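Local atomic coordinates of amidase, hydantoinase/carbamoylase family (PDB entry 6C0D), a protein that probably hydrolyses N-carbamoyl-L-amino acids as a zinc-dependent, homodimeric amidase of the peptidase M20 family. Residues E204-L209 with Q357-P362. Residues are numbered along the deposited sequence; the frame is centred on the assembly and turned at random.
Sequences EASAKL and QWMHMP. With EDO (1,2-ethanediol), chain J.
Lys208 lays its aliphatic chain across the backbone of Gln357 and Trp358, a worked example of a lysine used for its methylenes as well as for its amine. Lys208 CB rests 3.6 Å from Gln357 O, and a bend at chi2 (-79°) turns Lys208 CD over the Gln357-Trp358 peptide, 3.8 Å from Gln357 C. Beyond it the extended end carries NZ to a hydrogen bond with Gly356 O; of two waters bound weakly by the amine, one leads on to Trp358 O and the other, again weakly, to Gln357 OE1. On the helix side, Met359 slants across the lysine, its sulfur 4.0 Å from Lys208 CG and 3.7 Å from Ser206 OG; that hydroxyl is hydrogen-bonded to Arg202 O. Leu209 crosses Gln357 at an angle, Leu209 CG against Gln357 CB at 4.1 Å, and reaches His401 and Leu404 of helix 399-419. One direct hydrogen bond joins the segments, Leu209 N to Gln357 O (2.8 Å), the donor tilted 30° from the carbonyl plane. Ala207, with positive phi, ends helix 202-206 in a Schellman motif, and strand 210-227 follows, its Ile210 and Val212 pairing with Met359. This is a helix-to-strand connection at the start of a parallel strand pair, on the surface of the M20-family fold and away from the zinc site.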
ATOM      1  N   GLU A 204      13.869 -21.246  19.167  1.00 45.51           N
ATOM      2  CA  GLU A 204      12.611 -21.953  19.425  1.00 46.07           C
ATOM      3  C   GLU A 204      12.351 -23.047  18.395  1.00 42.93           C
ATOM      4  O   GLU A 204      11.974 -24.169  18.748  1.00 43.74           O
ATOM      5  CB  GLU A 204      11.428 -20.982  19.450  1.00 55.62           C
ATOM      6  CG  GLU A 204      10.080 -21.713  19.435  1.00 64.81           C
ATOM      7  CD  GLU A 204       8.885 -20.793  19.251  1.00 74.50           C
ATOM      8  OE1 GLU A 204       8.271 -20.398  20.266  1.00 76.79           O
ATOM      9  OE2 GLU A 204       8.558 -20.467  18.091  1.00 72.32           O
ATOM     10  N   ALA A 205      12.520 -22.737  17.106  1.00 44.01           N
ATOM     11  CA  ALA A 205      12.247 -23.742  16.085  1.00 41.87           C
ATOM     12  C   ALA A 205      13.132 -24.971  16.241  1.00 40.57           C
ATOM     13  O   ALA A 205      12.720 -26.074  15.866  1.00 43.70           O
ATOM     14  CB  ALA A 205      12.417 -23.154  14.682  1.00 47.27           C
ATOM     15  N   SER A 206      14.353 -24.803  16.767  1.00 41.37           N
ATOM     16  CA  SER A 206      15.230 -25.940  17.014  1.00 40.66           C
ATOM     17  C   SER A 206      14.935 -26.638  18.335  1.00 36.13           C
ATOM     18  O   SER A 206      15.505 -27.702  18.590  1.00 41.78           O
ATOM     19  CB  SER A 206      16.694 -25.490  16.981  1.00 50.58           C
ATOM     20  OG  SER A 206      17.040 -24.996  15.694  1.00 55.49           O
ATOM     21  N   ALA A 207      14.030 -26.088  19.150  1.00 31.73           N
ATOM     22  CA  ALA A 207      13.688 -26.601  20.479  1.00 28.36           C
ATOM     23  C   ALA A 207      14.905 -26.656  21.399  1.00 26.14           C
ATOM     24  O   ALA A 207      14.924 -27.432  22.364  1.00 30.68           O
ATOM     25  CB  ALA A 207      13.007 -27.979  20.413  1.00 35.08           C
ATOM     26  N   LYS A 208      15.918 -25.833  21.120  1.00 19.91           N
ATOM     27  CA  LYS A 208      17.091 -25.728  21.986  1.00 21.34           C
ATOM     28  C   LYS A 208      16.869 -24.629  23.023  1.00 20.76           C
ATOM     29  O   LYS A 208      15.958 -23.810  22.910  1.00 23.80           O
ATOM     30  CB  LYS A 208      18.350 -25.411  21.178  1.00 27.65           C
ATOM     31  CG  LYS A 208      18.678 -26.361  20.050  1.00 37.45           C
ATOM     32  CD  LYS A 208      19.330 -27.627  20.547  1.00 31.27           C
ATOM     33  CE  LYS A 208      20.087 -28.295  19.412  1.00 34.85           C
ATOM     34  NZ  LYS A 208      20.478 -29.682  19.741  1.00 40.14           N
ATOM     35  N   LEU A 209      17.731 -24.613  24.043  1.00 16.72           N
ATOM     36  CA  LEU A 209      17.572 -23.719  25.177  1.00 17.34           C
ATOM     37  C   LEU A 209      18.608 -22.599  25.229  1.00 19.30           C
ATOM     38  O   LEU A 209      18.385 -21.619  25.946  1.00 18.83           O
ATOM     39  CB  LEU A 209      17.637 -24.518  26.491  1.00 15.57           C
ATOM     40  CG  LEU A 209      16.592 -25.657  26.609  1.00 16.35           C
ATOM     41  CD1 LEU A 209      16.712 -26.356  27.971  1.00 18.62           C
ATOM     42  CD2 LEU A 209      15.175 -25.107  26.387  1.00 18.63           C
ATOM     43  N   GLN A 357      21.444 -29.237  24.302  1.00 15.13           N
ATOM     44  CA  GLN A 357      20.368 -28.254  24.201  1.00 14.86           C
ATOM     45  C   GLN A 357      20.905 -26.864  23.874  1.00 17.29           C
ATOM     46  O   GLN A 357      20.289 -25.856  24.226  1.00 17.05           O
ATOM     47  CB  GLN A 357      19.540 -28.227  25.491  1.00 14.90           C
ATOM     48  CG  GLN A 357      18.874 -29.583  25.779  1.00 15.83           C
ATOM     49  CD  GLN A 357      17.823 -29.994  24.765  1.00 17.11           C
ATOM     50  OE1 GLN A 357      17.469 -29.245  23.842  1.00 19.76           O
ATOM     51  NE2 GLN A 357      17.292 -31.210  24.939  1.00 18.99           N
ATOM     52  N   TRP A 358      22.059 -26.782  23.208  1.00 15.84           N
ATOM     53  CA  TRP A 358      22.603 -25.487  22.814  1.00 15.56           C
ATOM     54  C   TRP A 358      23.076 -25.523  21.364  1.00 18.45           C
ATOM     55  O   TRP A 358      23.323 -26.594  20.794  1.00 17.99           O
ATOM     56  CB  TRP A 358      23.763 -25.065  23.743  1.00 15.49           C
ATOM     57  CG  TRP A 358      24.996 -25.891  23.547  1.00 19.04           C
ATOM     58  CD1 TRP A 358      25.280 -27.106  24.118  1.00 17.25           C
ATOM     59  CD2 TRP A 358      26.108 -25.573  22.693  1.00 14.63           C
ATOM     60  NE1 TRP A 358      26.513 -27.565  23.660  1.00 18.53           N
ATOM     61  CE2 TRP A 358      27.035 -26.640  22.790  1.00 20.34           C
ATOM     62  CE3 TRP A 358      26.404 -24.491  21.851  1.00 15.35           C
ATOM     63  CZ2 TRP A 358      28.249 -26.653  22.078  1.00 22.45           C
ATOM     64  CZ3 TRP A 358      27.617 -24.498  21.140  1.00 18.16           C
ATOM     65  CH2 TRP A 358      28.515 -25.580  21.250  1.00 18.56           C
ATOM     66  N   MET A 359      23.186 -24.338  20.749  1.00 14.55           N
ATOM     67  CA  MET A 359      23.697 -24.274  19.377  1.00 15.97           C
ATOM     68  C   MET A 359      24.383 -22.936  19.130  1.00 19.51           C
ATOM     69  O   MET A 359      24.084 -21.934  19.779  1.00 17.64           O
ATOM     70  CB  MET A 359      22.589 -24.452  18.325  1.00 15.68           C
ATOM     71  CG  MET A 359      21.500 -23.359  18.417  1.00 18.83           C
ATOM     72  SD  MET A 359      20.002 -23.658  17.413  1.00 28.44           S
ATOM     73  CE  MET A 359      20.615 -23.207  15.810  1.00 30.61           C
ATOM     74  N   HIS A 360      25.300 -22.931  18.162  1.00 20.17           N
ATOM     75  CA  HIS A 360      25.773 -21.678  17.581  1.00 18.16           C
ATOM     76  C   HIS A 360      24.725 -21.132  16.617  1.00 18.81           C
ATOM     77  O   HIS A 360      24.021 -21.887  15.934  1.00 18.68           O
ATOM     78  CB  HIS A 360      27.076 -21.883  16.800  1.00 18.89           C
ATOM     79  CG  HIS A 360      28.278 -22.129  17.657  1.00 19.22           C
ATOM     80  ND1 HIS A 360      28.750 -23.393  17.930  1.00 21.91           N
ATOM     81  CD2 HIS A 360      29.135 -21.265  18.257  1.00 19.76           C
ATOM     82  CE1 HIS A 360      29.831 -23.303  18.687  1.00 21.43           C
ATOM     83  NE2 HIS A 360      30.088 -22.021  18.899  1.00 25.22           N
ATOM     84  N   MET A 361      24.658 -19.803  16.526  1.00 18.02           N
ATOM     85  CA  MET A 361      23.683 -19.176  15.628  1.00 16.74           C
ATOM     86  C   MET A 361      24.017 -17.702  15.469  1.00 16.84           C
ATOM     87  O   MET A 361      24.581 -17.098  16.383  1.00 18.89           O
ATOM     88  CB  MET A 361      22.256 -19.311  16.193  1.00 18.37           C
ATOM     89  CG  MET A 361      22.172 -18.721  17.618  1.00 16.00           C
ATOM     90  SD  MET A 361      20.523 -18.982  18.362  1.00 22.01           S
ATOM     91  CE  MET A 361      19.536 -17.860  17.379  1.00 24.68           C
ATOM     92  N   PRO A 362      23.675 -17.090  14.341  1.00 18.09           N
ATOM     93  CA  PRO A 362      23.816 -15.638  14.229  1.00 18.43           C
ATOM     94  C   PRO A 362      22.706 -14.939  14.995  1.00 20.90           C
ATOM     95  O   PRO A 362      21.663 -15.532  15.308  1.00 19.45           O
ATOM     96  CB  PRO A 362      23.681 -15.391  12.722  1.00 20.01           C
ATOM     97  CG  PRO A 362      22.680 -16.481  12.300  1.00 25.97           C
ATOM     98  CD  PRO A 362      23.086 -17.690  13.125  1.00 20.86           C
TER
HETATM   99  C1  EDO J 509      12.982 -24.163  23.689  1.00 54.49           C
HETATM  100  O1  EDO J 509      13.192 -23.517  22.426  1.00 39.87           O
HETATM  101  C2  EDO J 509      11.611 -23.833  24.272  1.00 56.93           C
HETATM  102  O2  EDO J 509      10.821 -25.034  24.279  1.00 55.29           O
HETATM  103  O   HOH W   1      23.309 -29.265  21.525  1.00 27.01           O
HETATM  104  O   HOH W   2      18.182 -31.607  21.549  1.00 37.92           O